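Local coordinates for PLP-Dependent L-Arginine Hydroxylase MppP (Streptomyces wadayamensis, PDB 6C92), which uses pyridoxal 5'-phosphate to hydroxylate L-arginine, on a scaffold of the aminotransferase family of fold type one, at residues N159-R164 against V309-F314. Sequence-based numbering, arbitrary orientation.
Sequences NNPTGR and VERVAF. With EGV ((4S)-5-carbamimidamido-4-hydroxy-2-oxopentanoic acid), chain F.
P161 crosses the side chain of R311 at a slant and T162 lies beside it, joining the loop after strand 152-156 of the large, mostly parallel sheet to strand 309-314 of the smaller sheet in this aminotransferase fold. The proline ring meets the aliphatic part of the arginine, CG of P161 standing 3.8 Å from CD of R311. Farther out, CG2 of T162 sits over one face of the guanidinium, toward its rim, 3.6 Å from NH2 of R311. A bend at chi3 (-65°) turns that guanidinium under the methyl, and D302 holds it by a salt bridge. Replacing R311 by an alanine would probably leave D302 without its cationic mate and open a gap beside P161 and T162. A water lies within hydrogen-bonding distance of O of P161 (2.8 Å) and O of V309 (2.7 Å), linking the two backbones, though it has more acceptors around it than protons to give. The other branch of T162, OG1, accepts the N-H of R164 in a nearly straight bond (168°), an ST turn, and also bonds E134. At the active-site end, CG2 of V309 packs against OD1 of N160, which is hydrogen-bonded to R352, while ND2 of N160 bonds O3 of the modified residue LLP and donates to carboxylate O11 of EGV at 2.9 Å.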
ATOM      1  N   ASN B 159     -13.964  -1.044  18.501  1.00 17.47           N
ATOM      2  CA  ASN B 159     -12.672  -0.421  18.724  1.00 17.53           C
ATOM      3  C   ASN B 159     -11.579  -1.461  18.929  1.00 19.48           C
ATOM      4  O   ASN B 159     -11.820  -2.590  19.376  1.00 18.08           O
ATOM      5  CB  ASN B 159     -12.716   0.514  19.923  1.00 17.47           C
ATOM      6  CG  ASN B 159     -11.575   1.521  19.931  1.00 22.28           C
ATOM      7  OD1 ASN B 159     -10.847   1.702  18.939  1.00 19.92           O
ATOM      8  ND2 ASN B 159     -11.419   2.197  21.052  1.00 20.73           N
ATOM      9  N   ASN B 160     -10.377  -1.060  18.577  1.00 15.28           N
ATOM     10  CA  ASN B 160      -9.143  -1.791  18.855  1.00 17.70           C
ATOM     11  C   ASN B 160      -8.396  -0.870  19.784  1.00 17.85           C
ATOM     12  O   ASN B 160      -7.970   0.200  19.340  1.00 17.20           O
ATOM     13  CB  ASN B 160      -8.388  -2.029  17.552  1.00 17.59           C
ATOM     14  CG  ASN B 160      -7.079  -2.717  17.745  1.00 19.69           C
ATOM     15  OD1 ASN B 160      -6.696  -3.066  18.858  1.00 20.01           O
ATOM     16  ND2 ASN B 160      -6.383  -2.936  16.645  1.00 23.09           N
ATOM     17  N   PRO B 161      -8.150  -1.274  21.041  1.00 20.01           N
ATOM     18  CA  PRO B 161      -8.073  -2.641  21.572  1.00 18.64           C
ATOM     19  C   PRO B 161      -9.257  -3.133  22.418  1.00 20.12           C
ATOM     20  O   PRO B 161      -9.223  -4.260  22.904  1.00 20.26           O
ATOM     21  CB  PRO B 161      -6.816  -2.558  22.436  1.00 21.18           C
ATOM     22  CG  PRO B 161      -6.933  -1.199  23.057  1.00 22.91           C
ATOM     23  CD  PRO B 161      -7.521  -0.307  21.968  1.00 23.86           C
ATOM     24  N   THR B 162     -10.300  -2.326  22.594  1.00 18.52           N
ATOM     25  CA  THR B 162     -11.312  -2.598  23.613  1.00 16.70           C
ATOM     26  C   THR B 162     -12.472  -3.466  23.147  1.00 21.57           C
ATOM     27  O   THR B 162     -13.219  -3.984  23.993  1.00 19.03           O
ATOM     28  CB  THR B 162     -11.900  -1.270  24.125  1.00 19.38           C
ATOM     29  OG1 THR B 162     -12.663  -0.680  23.073  1.00 18.53           O
ATOM     30  CG2 THR B 162     -10.792  -0.311  24.550  1.00 20.26           C
ATOM     31  N   GLY B 163     -12.674  -3.602  21.843  1.00 16.41           N
ATOM     32  CA  GLY B 163     -13.836  -4.276  21.305  1.00 18.94           C
ATOM     33  C   GLY B 163     -15.149  -3.520  21.411  1.00 19.46           C
ATOM     34  O   GLY B 163     -16.198  -4.060  21.012  1.00 20.96           O
ATOM     35  N   ARG B 164     -15.151  -2.315  21.964  1.00 18.62           N
ATOM     36  CA  ARG B 164     -16.407  -1.590  22.156  1.00 17.35           C
ATOM     37  C   ARG B 164     -17.054  -1.254  20.821  1.00 21.94           C
ATOM     38  O   ARG B 164     -16.407  -0.742  19.906  1.00 19.42           O
ATOM     39  CB  ARG B 164     -16.164  -0.308  22.948  1.00 25.48           C
ATOM     40  CG  ARG B 164     -16.109  -0.486  24.440  1.00 50.28           C
ATOM     41  CD  ARG B 164     -17.440  -0.084  25.052  1.00 65.69           C
ATOM     42  NE  ARG B 164     -17.314   1.060  25.952  1.00 61.86           N
ATOM     43  CZ  ARG B 164     -18.333   1.812  26.337  1.00 54.37           C
ATOM     44  NH1 ARG B 164     -19.560   1.555  25.882  1.00 55.08           N
ATOM     45  NH2 ARG B 164     -18.122   2.827  27.165  1.00 48.75           N
ATOM     46  N   VAL B 309      -8.576  -9.417  19.580  1.00 20.11           N
ATOM     47  CA  VAL B 309      -7.509  -9.069  20.499  1.00 18.94           C
ATOM     48  C   VAL B 309      -8.117  -8.919  21.891  1.00 24.52           C
ATOM     49  O   VAL B 309      -9.310  -8.659  22.053  1.00 20.72           O
ATOM     50  CB  VAL B 309      -6.769  -7.789  20.066  1.00 20.61           C
ATOM     51  CG1 VAL B 309      -6.143  -7.980  18.674  1.00 20.94           C
ATOM     52  CG2 VAL B 309      -7.714  -6.575  20.090  1.00 22.23           C
ATOM     53  N   GLU B 310      -7.271  -9.071  22.906  1.00 19.99           N
ATOM     54  CA  GLU B 310      -7.729  -9.157  24.285  1.00 21.84           C
ATOM     55  C   GLU B 310      -6.763  -8.421  25.188  1.00 19.97           C
ATOM     56  O   GLU B 310      -5.572  -8.752  25.227  1.00 21.89           O
ATOM     57  CB  GLU B 310      -7.844 -10.623  24.720  1.00 23.30           C
ATOM     58  CG  GLU B 310      -8.212 -10.820  26.176  1.00 27.13           C
ATOM     59  CD  GLU B 310      -9.696 -10.636  26.450  1.00 36.91           C
ATOM     60  OE1 GLU B 310     -10.419 -10.018  25.635  1.00 32.98           O
ATOM     61  OE2 GLU B 310     -10.130 -11.123  27.504  1.00 46.56           O
ATOM     62  N   ARG B 311      -7.280  -7.460  25.945  1.00 21.45           N
ATOM     63  CA  ARG B 311      -6.492  -6.733  26.939  1.00 18.61           C
ATOM     64  C   ARG B 311      -6.493  -7.489  28.255  1.00 22.24           C
ATOM     65  O   ARG B 311      -7.514  -8.047  28.665  1.00 24.52           O
ATOM     66  CB  ARG B 311      -7.050  -5.329  27.179  1.00 20.78           C
ATOM     67  CG  ARG B 311      -6.943  -4.437  25.983  1.00 21.85           C
ATOM     68  CD  ARG B 311      -7.064  -2.985  26.389  1.00 23.40           C
ATOM     69  NE  ARG B 311      -8.385  -2.697  26.935  1.00 23.06           N
ATOM     70  CZ  ARG B 311      -8.719  -1.524  27.448  1.00 24.35           C
ATOM     71  NH1 ARG B 311      -7.834  -0.545  27.486  1.00 24.48           N
ATOM     72  NH2 ARG B 311      -9.945  -1.323  27.906  1.00 25.05           N
ATOM     73  N   VAL B 312      -5.338  -7.485  28.917  1.00 22.58           N
ATOM     74  CA  VAL B 312      -5.162  -8.062  30.242  1.00 19.15           C
ATOM     75  C   VAL B 312      -4.538  -6.990  31.119  1.00 24.02           C
ATOM     76  O   VAL B 312      -3.519  -6.409  30.751  1.00 24.20           O
ATOM     77  CB  VAL B 312      -4.250  -9.302  30.209  1.00 23.83           C
ATOM     78  CG1 VAL B 312      -4.220  -9.944  31.586  1.00 28.78           C
ATOM     79  CG2 VAL B 312      -4.739 -10.291  29.212  1.00 35.18           C
ATOM     80  N   ALA B 313      -5.128  -6.737  32.281  1.00 23.32           N
ATOM     81  CA  ALA B 313      -4.599  -5.757  33.212  1.00 22.04           C
ATOM     82  C   ALA B 313      -3.963  -6.457  34.407  1.00 27.49           C
ATOM     83  O   ALA B 313      -4.366  -7.561  34.792  1.00 27.54           O
ATOM     84  CB  ALA B 313      -5.693  -4.816  33.728  1.00 24.79           C
ATOM     85  N   PHE B 314      -2.989  -5.789  35.019  1.00 27.87           N
ATOM     86  CA  PHE B 314      -2.359  -6.328  36.216  1.00 38.65           C
ATOM     87  C   PHE B 314      -2.043  -5.204  37.193  1.00 44.81           C
ATOM     88  O   PHE B 314      -1.731  -4.079  36.793  1.00 40.05           O
ATOM     89  CB  PHE B 314      -1.096  -7.122  35.879  1.00 43.10           C
ATOM     90  CG  PHE B 314      -0.480  -6.742  34.600  1.00 46.16           C
ATOM     91  CD1 PHE B 314       0.328  -5.629  34.519  1.00 64.62           C
ATOM     92  CD2 PHE B 314      -0.722  -7.486  33.461  1.00 40.68           C
ATOM     93  CE1 PHE B 314       0.896  -5.268  33.321  1.00 69.15           C
ATOM     94  CE2 PHE B 314      -0.169  -7.139  32.271  1.00 46.40           C
ATOM     95  CZ  PHE B 314       0.647  -6.025  32.195  1.00 64.00           C
TER
HETATM   96  C10 EGV F 401      -3.100  -4.653  15.192  1.00 23.43           C
HETATM   97  C02 EGV F 401      -0.204  -3.244  11.678  1.00 40.67           C
HETATM   98  C03 EGV F 401       0.404  -0.921  10.935  1.00 32.25           C
HETATM   99  C06 EGV F 401      -0.966  -3.510  12.955  1.00 43.46           C
HETATM  100  C07 EGV F 401      -2.205  -4.341  12.748  1.00 46.80           C
HETATM  101  C09 EGV F 401      -3.147  -3.916  13.860  1.00 53.09           C
HETATM  102  N01 EGV F 401       0.581  -2.031  11.840  1.00 32.93           N
HETATM  103  N04 EGV F 401       1.074   0.138  11.037  1.00 32.72           N
HETATM  104  N05 EGV F 401      -0.560  -1.027   9.871  1.00 20.26           N
HETATM  105  O11 EGV F 401      -4.074  -4.495  15.895  1.00 25.46           O
HETATM  106  O12 EGV F 401      -2.107  -5.343  15.558  1.00 26.85           O
HETATM  107  O13 EGV F 401      -3.881  -2.978  13.733  1.00 52.47           O
HETATM  108  O   HOH W   1     -10.802  -6.557  22.793  1.00 22.00           O